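Local coordinates for alpha,alpha-trehalose-phosphate synthase (UDP-forming) (Burkholderia multivorans, PDB 5UOF), which belongs to glycosyltransferase family 20, whose members have the GT-B architecture of two Rossmann-like domains facing each other across a cleft, at residues A128-R131 with P132-I136; F146-A149 with L150-G154; H179-L182 with V183-M186; N448-S451 with V452-D455. All coordinates share one frame; numbering follows the deposited sequence.

Interaction 1 (A128-R131 with P132-I136). With EDO (1,2-ethanediol), chain M.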
loop_
_atom_site.group_PDB
_atom_site.type_symbol
_atom_site.label_atom_id
_atom_site.label_comp_id
_atom_site.label_asym_id
_atom_site.label_seq_id
_atom_site.Cartn_x
_atom_site.Cartn_y
_atom_site.Cartn_z
ATOM N N ALA A 128 22.986 22.212 -22.877
ATOM C CA ALA A 128 23.945 22.833 -23.780
ATOM C C ALA A 128 24.521 21.841 -24.780
ATOM O O ALA A 128 25.037 22.256 -25.821
ATOM C CB ALA A 128 25.075 23.480 -22.980
ATOM N N LEU A 129 24.438 20.543 -24.496
ATOM C CA LEU A 129 24.984 19.526 -25.388
ATOM C C LEU A 129 23.976 19.026 -26.415
ATOM O O LEU A 129 24.351 18.235 -27.290
ATOM C CB LEU A 129 25.495 18.330 -24.581
ATOM C CG LEU A 129 26.405 18.612 -23.393
ATOM C CD1 LEU A 129 26.647 17.338 -22.604
ATOM C CD2 LEU A 129 27.712 19.216 -23.861
ATOM N N LEU A 130 22.723 19.470 -26.340
ATOM C CA LEU A 130 21.665 18.934 -27.184
ATOM C C LEU A 130 21.667 19.546 -28.574
ATOM O O LEU A 130 21.937 20.738 -28.750
ATOM C CB LEU A 130 20.303 19.177 -26.544
ATOM C CG LEU A 130 20.065 18.373 -25.272
ATOM C CD1 LEU A 130 18.728 18.725 -24.644
ATOM C CD2 LEU A 130 20.137 16.870 -25.586
ATOM N N ARG A 131 21.361 18.737 -29.536
ATOM C CA ARG A 131 20.960 19.143 -30.865
ATOM C C ARG A 131 19.451 19.000 -30.998
ATOM O O ARG A 131 18.839 18.180 -30.301
ATOM C CB ARG A 131 21.668 18.299 -31.931
ATOM C CG ARG A 131 23.170 18.310 -31.776
ATOM C CD ARG A 131 23.884 17.412 -32.786
ATOM N NE ARG A 131 25.320 17.420 -32.527
ATOM C CZ ARG A 131 26.189 16.549 -33.023
ATOM N NH1 ARG A 131 25.778 15.572 -33.822
ATOM N NH2 ARG A 131 27.475 16.661 -32.715
ATOM N N PRO A 132 18.828 19.779 -31.888
ATOM C CA PRO A 132 17.359 19.854 -31.893
ATOM C C PRO A 132 16.656 18.529 -32.148
ATOM O O PRO A 132 15.515 18.371 -31.706
ATOM C CB PRO A 132 17.064 20.857 -33.019
ATOM C CG PRO A 132 18.332 21.592 -33.236
ATOM C CD PRO A 132 19.427 20.644 -32.923
ATOM N N ASP A 133 17.281 17.581 -32.853
ATOM C CA ASP A 133 16.641 16.315 -33.195
ATOM C C ASP A 133 17.040 15.175 -32.272
ATOM O O ASP A 133 16.611 14.036 -32.498
ATOM C CB ASP A 133 16.967 15.923 -34.641
ATOM C CG ASP A 133 18.448 15.661 -34.849
ATOM O OD1 ASP A 133 19.270 16.454 -34.345
ATOM O OD2 ASP A 133 18.790 14.653 -35.504
ATOM N N ASP A 134 17.854 15.443 -31.253
ATOM C CA ASP A 134 18.268 14.391 -30.335
ATOM C C ASP A 134 17.056 13.719 -29.703
ATOM O O ASP A 134 16.073 14.378 -29.344
ATOM C CB ASP A 134 19.165 14.954 -29.234
ATOM C CG ASP A 134 20.559 15.317 -29.725
ATOM O OD1 ASP A 134 20.964 14.843 -30.812
ATOM O OD2 ASP A 134 21.247 16.067 -28.999
ATOM N N LEU A 135 17.134 12.400 -29.568
ATOM C CA LEU A 135 16.159 11.633 -28.800
ATOM C C LEU A 135 16.724 11.389 -27.404
ATOM O O LEU A 135 17.813 10.821 -27.266
ATOM C CB LEU A 135 15.855 10.311 -29.503
ATOM C CG LEU A 135 15.519 10.425 -30.990
ATOM C CD1 LEU A 135 15.448 9.046 -31.638
ATOM C CD2 LEU A 135 14.216 11.176 -31.199
ATOM N N ILE A 136 15.985 11.796 -26.372
ATOM C CA ILE A 136 16.471 11.756 -24.996
ATOM C C ILE A 136 15.725 10.665 -24.243
ATOM O O ILE A 136 14.490 10.636 -24.256
ATOM C CB ILE A 136 16.299 13.117 -24.305
ATOM C CG1 ILE A 136 16.929 14.215 -25.181
ATOM C CG2 ILE A 136 16.937 13.102 -22.926
ATOM C CD1 ILE A 136 16.765 15.607 -24.602
HETATM C C1 EDO M . 25.846 20.132 -29.740
HETATM O O1 EDO M . 26.501 19.765 -30.962
HETATM C C2 EDO M . 26.679 21.164 -28.981
HETATM O O2 EDO M . 27.896 20.567 -28.509
#

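Interaction 2 (F146-A149 with L150-G154). With EDO (1,2-ethanediol), chain I.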
loop_
_atom_site.group_PDB
_atom_site.type_symbol
_atom_site.label_atom_id
_atom_site.label_comp_id
_atom_site.label_asym_id
_atom_site.label_seq_id
_atom_site.Cartn_x
_atom_site.Cartn_y
_atom_site.Cartn_z
ATOM N N PHE A 146 13.319 15.095 -14.580
ATOM C CA PHE A 146 14.347 15.583 -15.501
ATOM C C PHE A 146 13.736 16.225 -16.748
ATOM O O PHE A 146 14.186 17.294 -17.182
ATOM C CB PHE A 146 15.284 14.435 -15.878
ATOM C CG PHE A 146 16.591 14.887 -16.492
ATOM C CD1 PHE A 146 17.656 15.278 -15.689
ATOM C CD2 PHE A 146 16.761 14.881 -17.865
ATOM C CE1 PHE A 146 18.865 15.674 -16.251
ATOM C CE2 PHE A 146 17.964 15.268 -18.430
ATOM C CZ PHE A 146 19.016 15.663 -17.623
ATOM N N ALA A 147 12.731 15.580 -17.362
ATOM C CA ALA A 147 12.091 16.171 -18.538
ATOM C C ALA A 147 11.452 17.509 -18.218
ATOM O O ALA A 147 11.542 18.446 -19.015
ATOM C CB ALA A 147 11.032 15.243 -19.120
ATOM N N HIS A 148 10.780 17.615 -17.072
ATOM C CA HIS A 148 10.137 18.879 -16.732
ATOM C C HIS A 148 11.169 19.997 -16.644
ATOM O O HIS A 148 10.940 21.106 -17.140
ATOM C CB HIS A 148 9.355 18.729 -15.421
ATOM C CG HIS A 148 8.565 19.947 -15.064
ATOM N ND1 HIS A 148 9.059 20.938 -14.242
ATOM C CD2 HIS A 148 7.340 20.362 -15.462
ATOM C CE1 HIS A 148 8.159 21.896 -14.124
ATOM N NE2 HIS A 148 7.109 21.574 -14.857
ATOM N N ALA A 149 12.331 19.705 -16.060
ATOM C CA ALA A 149 13.394 20.701 -15.985
ATOM C C ALA A 149 13.896 21.071 -17.377
ATOM O O ALA A 149 14.149 22.248 -17.661
ATOM C CB ALA A 149 14.534 20.177 -15.114
ATOM N N LEU A 150 14.026 20.078 -18.264
ATOM C CA LEU A 150 14.426 20.373 -19.640
ATOM C C LEU A 150 13.381 21.235 -20.347
ATOM O O LEU A 150 13.730 22.177 -21.073
ATOM C CB LEU A 150 14.663 19.071 -20.411
ATOM C CG LEU A 150 15.921 18.265 -20.069
ATOM C CD1 LEU A 150 15.934 16.944 -20.815
ATOM C CD2 LEU A 150 17.198 19.047 -20.382
ATOM N N ARG A 151 12.090 20.935 -20.142
ATOM C CA ARG A 151 11.044 21.745 -20.765
ATOM C C ARG A 151 11.143 23.196 -20.307
ATOM O O ARG A 151 11.009 24.118 -21.119
ATOM C CB ARG A 151 9.656 21.191 -20.455
ATOM C CG ARG A 151 9.416 19.746 -20.866
ATOM C CD ARG A 151 9.568 19.532 -22.371
ATOM N NE ARG A 151 9.216 18.147 -22.689
ATOM C CZ ARG A 151 9.563 17.505 -23.800
ATOM N NH1 ARG A 151 10.290 18.112 -24.735
ATOM N NH2 ARG A 151 9.184 16.242 -23.969
ATOM N N GLU A 152 11.390 23.413 -19.006
ATOM C CA GLU A 152 11.586 24.766 -18.489
ATOM C C GLU A 152 12.741 25.487 -19.171
ATOM O O GLU A 152 12.768 26.727 -19.191
ATOM C CB GLU A 152 11.830 24.724 -16.981
ATOM C CG GLU A 152 10.635 24.222 -16.176
ATOM C CD GLU A 152 9.574 25.286 -16.002
ATOM O OE1 GLU A 152 9.913 26.392 -15.528
ATOM O OE2 GLU A 152 8.405 25.023 -16.352
ATOM N N LEU A 153 13.701 24.750 -19.723
ATOM C CA LEU A 153 14.816 25.356 -20.439
ATOM C C LEU A 153 14.531 25.536 -21.925
ATOM O O LEU A 153 15.423 25.957 -22.666
ATOM C CB LEU A 153 16.088 24.516 -20.253
ATOM C CG LEU A 153 16.551 24.351 -18.802
ATOM C CD1 LEU A 153 17.719 23.385 -18.703
ATOM C CD2 LEU A 153 16.917 25.701 -18.198
ATOM N N GLY A 154 13.318 25.231 -22.375
ATOM C CA GLY A 154 12.967 25.355 -23.771
ATOM C C GLY A 154 13.279 24.151 -24.632
ATOM O O GLY A 154 13.201 24.259 -25.861
HETATM C C1 EDO I . 12.986 19.706 -11.677
HETATM O O1 EDO I . 13.564 20.720 -10.859
HETATM C C2 EDO I . 11.594 20.135 -12.107
HETATM O O2 EDO I . 11.669 21.170 -13.095
#

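Interaction 3 (H179-L182 with V183-M186)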
loop_
_atom_site.group_PDB
_atom_site.type_symbol
_atom_site.label_atom_id
_atom_site.label_comp_id
_atom_site.label_asym_id
_atom_site.label_seq_id
_atom_site.Cartn_x
_atom_site.Cartn_y
_atom_site.Cartn_z
ATOM N N HIS A 179 2.675 13.966 -4.668
ATOM C CA HIS A 179 2.303 13.034 -5.736
ATOM C C HIS A 179 1.754 13.757 -6.963
ATOM O O HIS A 179 2.062 13.379 -8.097
ATOM C CB HIS A 179 1.279 12.022 -5.214
ATOM C CG HIS A 179 0.070 12.645 -4.586
ATOM N ND1 HIS A 179 -1.061 12.977 -5.304
ATOM C CD2 HIS A 179 -0.189 12.974 -3.300
ATOM C CE1 HIS A 179 -1.960 13.495 -4.485
ATOM N NE2 HIS A 179 -1.460 13.495 -3.262
ATOM N N ASP A 180 0.924 14.786 -6.762
ATOM C CA ASP A 180 0.370 15.501 -7.910
ATOM C C ASP A 180 1.471 16.135 -8.752
ATOM O O ASP A 180 1.432 16.075 -9.987
ATOM C CB ASP A 180 -0.626 16.571 -7.461
ATOM C CG ASP A 180 -1.164 17.393 -8.631
ATOM O OD1 ASP A 180 -2.032 16.880 -9.371
ATOM O OD2 ASP A 180 -0.708 18.546 -8.826
ATOM N N GLU A 181 2.469 16.739 -8.104
ATOM C CA GLU A 181 3.557 17.362 -8.854
ATOM C C GLU A 181 4.424 16.317 -9.550
ATOM O O GLU A 181 4.910 16.551 -10.666
ATOM C CB GLU A 181 4.395 18.228 -7.918
ATOM C CG GLU A 181 5.442 19.072 -8.633
ATOM C CD GLU A 181 6.057 20.122 -7.732
ATOM O OE1 GLU A 181 6.176 21.288 -8.170
ATOM O OE2 GLU A 181 6.424 19.784 -6.592
ATOM N N LEU A 182 4.644 15.166 -8.904
ATOM C CA LEU A 182 5.409 14.103 -9.551
ATOM C C LEU A 182 4.720 13.634 -10.820
ATOM O O LEU A 182 5.377 13.393 -11.843
ATOM C CB LEU A 182 5.613 12.930 -8.601
ATOM C CG LEU A 182 6.487 13.227 -7.381
ATOM C CD1 LEU A 182 6.559 12.019 -6.505
ATOM C CD2 LEU A 182 7.880 13.652 -7.804
ATOM N N VAL A 183 3.394 13.484 -10.774
ATOM C CA VAL A 183 2.680 13.031 -11.961
ATOM C C VAL A 183 2.722 14.102 -13.049
ATOM O O VAL A 183 2.866 13.786 -14.238
ATOM C CB VAL A 183 1.245 12.612 -11.588
ATOM C CG1 VAL A 183 0.397 12.455 -12.830
ATOM C CG2 VAL A 183 1.269 11.299 -10.783
ATOM N N LYS A 184 2.644 15.383 -12.666
ATOM C CA LYS A 184 2.878 16.450 -13.640
ATOM C C LYS A 184 4.251 16.312 -14.298
ATOM O O LYS A 184 4.377 16.453 -15.521
ATOM C CB LYS A 184 2.741 17.823 -12.980
ATOM C CG LYS A 184 2.967 18.982 -13.960
ATOM C CD LYS A 184 2.859 20.350 -13.270
ATOM C CE LYS A 184 3.965 20.534 -12.248
ATOM N NZ LYS A 184 3.958 21.891 -11.632
ATOM N N PHE A 185 5.292 16.043 -13.503
ATOM C CA PHE A 185 6.624 15.820 -14.068
ATOM C C PHE A 185 6.615 14.680 -15.074
ATOM O O PHE A 185 7.240 14.769 -16.145
ATOM C CB PHE A 185 7.624 15.505 -12.959
ATOM C CG PHE A 185 7.871 16.642 -12.011
ATOM C CD1 PHE A 185 7.619 17.954 -12.381
ATOM C CD2 PHE A 185 8.393 16.388 -10.753
ATOM C CE1 PHE A 185 7.864 18.996 -11.501
ATOM C CE2 PHE A 185 8.636 17.425 -9.866
ATOM C CZ PHE A 185 8.373 18.727 -10.241
ATOM N N MET A 186 5.913 13.598 -14.748
ATOM C CA MET A 186 5.873 12.443 -15.629
ATOM C C MET A 186 5.171 12.766 -16.931
ATOM O O MET A 186 5.494 12.176 -17.968
ATOM C CB MET A 186 5.192 11.283 -14.910
ATOM C CG MET A 186 6.032 10.825 -13.738
ATOM S SD MET A 186 5.325 9.512 -12.753
ATOM C CE MET A 186 5.382 8.138 -13.921
HETATM O O HOH W 1 6.206 22.508 -10.501
#

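Interaction 4 (N448-S451 with V452-D455). With EDO (1,2-ethanediol), chain G; EDO (1,2-ethanediol), chain Q.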
loop_
_atom_site.group_PDB
_atom_site.type_symbol
_atom_site.label_atom_id
_atom_site.label_comp_id
_atom_site.label_asym_id
_atom_site.label_seq_id
_atom_site.Cartn_x
_atom_site.Cartn_y
_atom_site.Cartn_z
ATOM N N ASN A 448 10.761 -12.049 -25.573
ATOM C CA ASN A 448 10.923 -10.705 -25.029
ATOM C C ASN A 448 12.346 -10.578 -24.488
ATOM O O ASN A 448 12.572 -10.329 -23.303
ATOM C CB ASN A 448 9.892 -10.414 -23.937
ATOM C CG ASN A 448 10.059 -9.038 -23.355
ATOM O OD1 ASN A 448 10.433 -8.110 -24.073
ATOM N ND2 ASN A 448 9.835 -8.896 -22.043
ATOM N N ASP A 449 13.330 -10.772 -25.363
ATOM C CA ASP A 449 14.701 -10.617 -24.905
ATOM C C ASP A 449 15.040 -9.128 -24.803
ATOM O O ASP A 449 14.239 -8.258 -25.150
ATOM C CB ASP A 449 15.677 -11.417 -25.791
ATOM C CG ASP A 449 15.952 -10.791 -27.165
ATOM O OD1 ASP A 449 15.689 -9.606 -27.410
ATOM O OD2 ASP A 449 16.478 -11.522 -28.030
ATOM N N LEU A 450 16.226 -8.840 -24.268
ATOM C CA LEU A 450 16.573 -7.463 -23.920
ATOM C C LEU A 450 16.481 -6.522 -25.121
ATOM O O LEU A 450 16.239 -5.316 -24.947
ATOM C CB LEU A 450 17.976 -7.429 -23.313
ATOM C CG LEU A 450 18.540 -6.085 -22.839
ATOM C CD1 LEU A 450 17.558 -5.388 -21.886
ATOM C CD2 LEU A 450 19.867 -6.322 -22.117
ATOM N N SER A 451 16.665 -7.041 -26.344
ATOM C CA SER A 451 16.574 -6.167 -27.506
ATOM C C SER A 451 15.157 -5.655 -27.730
ATOM O O SER A 451 14.983 -4.600 -28.352
ATOM C CB SER A 451 17.072 -6.888 -28.764
ATOM O OG SER A 451 16.095 -7.783 -29.259
ATOM N N VAL A 452 14.138 -6.363 -27.230
ATOM C CA VAL A 452 12.766 -5.893 -27.398
ATOM C C VAL A 452 12.549 -4.600 -26.616
ATOM O O VAL A 452 11.990 -3.633 -27.139
ATOM C CB VAL A 452 11.764 -6.990 -26.993
ATOM C CG1 VAL A 452 10.323 -6.484 -27.130
ATOM C CG2 VAL A 452 11.993 -8.238 -27.864
ATOM N N TRP A 453 13.004 -4.559 -25.361
ATOM C CA TRP A 453 12.940 -3.328 -24.572
ATOM C C TRP A 453 13.607 -2.175 -25.302
ATOM O O TRP A 453 13.011 -1.111 -25.509
ATOM C CB TRP A 453 13.612 -3.567 -23.218
ATOM C CG TRP A 453 13.740 -2.387 -22.301
ATOM C CD1 TRP A 453 12.752 -1.819 -21.544
ATOM C CD2 TRP A 453 14.948 -1.683 -21.978
ATOM N NE1 TRP A 453 13.267 -0.780 -20.798
ATOM C CE2 TRP A 453 14.614 -0.695 -21.027
ATOM C CE3 TRP A 453 16.279 -1.795 -22.398
ATOM C CZ2 TRP A 453 15.557 0.181 -20.502
ATOM C CZ3 TRP A 453 17.213 -0.931 -21.869
ATOM C CH2 TRP A 453 16.849 0.051 -20.936
ATOM N N ARG A 454 14.855 -2.381 -25.709
ATOM C CA ARG A 454 15.608 -1.327 -26.365
ATOM C C ARG A 454 14.932 -0.888 -27.660
ATOM O O ARG A 454 14.696 0.308 -27.885
ATOM C CB ARG A 454 17.027 -1.825 -26.631
ATOM C CG ARG A 454 17.779 -0.974 -27.610
ATOM C CD ARG A 454 19.225 -1.429 -27.733
ATOM N NE ARG A 454 19.369 -2.700 -28.429
ATOM C CZ ARG A 454 19.731 -3.837 -27.845
ATOM N NH1 ARG A 454 19.982 -3.878 -26.541
ATOM N NH2 ARG A 454 19.840 -4.938 -28.570
ATOM N N ASP A 455 14.607 -1.850 -28.524
ATOM C CA ASP A 455 14.138 -1.525 -29.867
ATOM C C ASP A 455 12.755 -0.891 -29.847
ATOM O O ASP A 455 12.497 0.057 -30.602
ATOM C CB ASP A 455 14.124 -2.778 -30.738
ATOM C CG ASP A 455 15.516 -3.235 -31.126
ATOM O OD1 ASP A 455 16.459 -2.414 -31.076
ATOM O OD2 ASP A 455 15.660 -4.419 -31.482
HETATM C C1 EDO G . 13.542 -10.494 -30.357
HETATM O O1 EDO G . 14.866 -11.034 -30.216
HETATM C C2 EDO G . 12.546 -11.331 -29.557
HETATM O O2 EDO G . 12.948 -11.411 -28.178
HETATM C C1 EDO Q . 17.542 0.760 -32.528
HETATM O O1 EDO Q . 16.378 -0.073 -32.472
HETATM C C2 EDO Q . 18.443 0.480 -31.335
HETATM O O2 EDO Q . 19.365 -0.586 -31.614
HETATM O O HOH W 2 13.153 -6.801 -23.083
HETATM O O HOH W 3 14.103 -6.534 -31.029
#

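Interaction 1 (A128-R131 with P132-I136)
D134 carries its CG anti to the carbonyl carbon (chi1 -73°), which turns the carboxylate back over the start of the turn, where OD2 meets the backbone N of R131 at 2.7 Å. The N-H points almost straight at the oxygen (172°) but reaches it from well above the carboxylate plane. In return D134 N donates to R131 O at 3.1 Å, so the two residues are tied by one main-chain bond and one side-chain bond. The main-chain bond closes a type I beta turn, R131 to D134, that takes the chain from the end of helix 109-127 into strand 135-139 of the N-terminal Rossmann-like sheet. R11 forms a salt bridge with the same OD2, and N157 ND2 donates to R131 O. Just before and after the turn, both methyl carbons of L130, CD1 and CD2, lie 3.7 Å from I136 CD1, the two side chains crossing at about a right angle; I136 lies against V15 of the adjoining strand 12-16. R131 itself stretches away from the turn, extended from CG to NE, and NE donates to O1 of a 1,2-ethanediol at 3.1 Å. The carboxylate of D133 goes to another partner, S10 OG.

Interaction 2 (F146-A149 with L150-G154)
The ring of F146 is approached obliquely by L150, one turn further along the helix: CD1 lies 3.6 Å from F146 CE2 and almost as near to CD2. The imidazole of H148 has a 1,2-ethanediol in its plane at the ND1 edge, with O2 of the diol hydrogen-bonded to ND1 at 2.9 Å; either partner could be the donor. The E152 carboxylate runs alongside this ring, pointing the same way with its plane tilted by only 16°, but E152 was modelled in two conformers and the pairing is therefore doubtful. R151 has CG anti to the carbonyl carbon (chi1 -57°), which lays CG 3.1 Å from A147 O; the chain then bends at chi2. Its guanidinium group leaves the helix for a salt bridge with D190, with further bonds from the side chain to the carbonyl oxygens of N157, V155 and A188. Regular helical bonds run from L150 N, R151 N and E152 N to the carbonyl oxygens four residues back, whereas the bond from L153 N to A149 O is weak at 3.3 Å. There the helix ends in a Schellman motif: G154 takes a positive phi (87°), and its N reaches R151 O at 2.9 Å. As the crossover helix of the beta-alpha-beta unit 135-139, 146-152, 159-162, this segment packs A147, L150 and R151 on I159, L150 and F146 on strand 135-139, and F146, A149 and L150 on helix 109-127.

Interaction 3 (H179-L182 with V183-M186)
E181 and F185, one turn apart, make the aromatic contact of this helix. The carbonyl oxygen E181 O stands 3.2 Å above the plane of the phenyl ring, offset toward its rim, while also accepting the backbone bond from F185 N. The E181 side chain sets off with CG anti to its N (chi1 -172°) and passes by the far end of the ring, CG lying 3.4 Å from F185 CZ; the carboxylate plane is turned only 18° from that of the ring. Among the charged groups, E181 OE1 and K184 NZ are 4.2 Å apart, too far for a salt bridge, and one water joins them: it donates to OE1 at 2.6 Å and accepts from NZ at 2.6 Å. The other carboxylate oxygen, OE2, is bonded to Y112 OH, which would help hold the glutamate beside the CZ end of the ring. The apolar contact is lighter, L182 CD2 lying 4.1 Å from F185 CD2. The backbone bonds are those of a regular alpha helix, V183, K184, F185 and M186 each donating to the residue four before, and V183 CG2 also comes within 3.5 Å of H179 O. Helix 179-186 is held between its neighbours: L182 and F185 press on helix 109-127, V183 and M186 on helix 197-209, where H179 ND1 also bonds Y206 OH, and H179 and V183 lie against L173 of helix 170-173.

Interaction 4 (N448-S451 with V452-D455)
The backbone leaves one helix at N448 and starts the next at once, V452 N donating to D449 O and D455 N to S451 O, each at 2.8 Å, while the bond from R454 N to L450 O is weak. D449 is the N-cap: its OD1 accepts from S451 N at 2.9 Å, from above the carboxylate plane. OD1 also accepts from S451 OG on its syn lone pair, but S451 has a second conformer and this bond is doubtful. A 1,2-ethanediol spans the cap, taking the D449 N-H on O2 and giving its O1 proton to OD2. Here helix 450-472 begins, the C-terminal helix that packs against the N-terminal domain, as in other GT-B enzymes. L450 runs beside W453, CD1 lying 3.8 Å from CE3, and the indole meets F162 edge-to-face. N448 reaches across V452 at about a right angle, OD1 being 3.4 Å from CB, while ND2 bonds E404. R454 bends at chi3 (71°), bringing its guanidinium group over S451, CA lying 3.6 Å above one face; NH2 bonds Y238 OH and NH1 bonds G35 O. D455 OD1 accepts from O1 of a second 1,2-ethanediol at 2.7 Å.

How the interactions relate
Interactions 1, 2 and 3 form a chain of contacts along one part of the N-terminal domain. I136 CD1 of interaction 1 packs on L150 CD1 of interaction 2 at 4.1 Å, joining a strand to the helix that follows it. Two residues earlier on the same helix, H148 CG lies 3.5 Å from F185 CD1 of interaction 3, the rings meeting at about 45°. Interactions 1 and 3 do not touch; their centres are 24 Å apart. Interaction 4 stands separately, its nearest atoms about 10 Å from interaction 1 and about 14 Å from interaction 3, although W453 meets W137, the neighbour of I136 in strand 135-139. None of the four includes the sodium-binding residues R360, S362 and Q385.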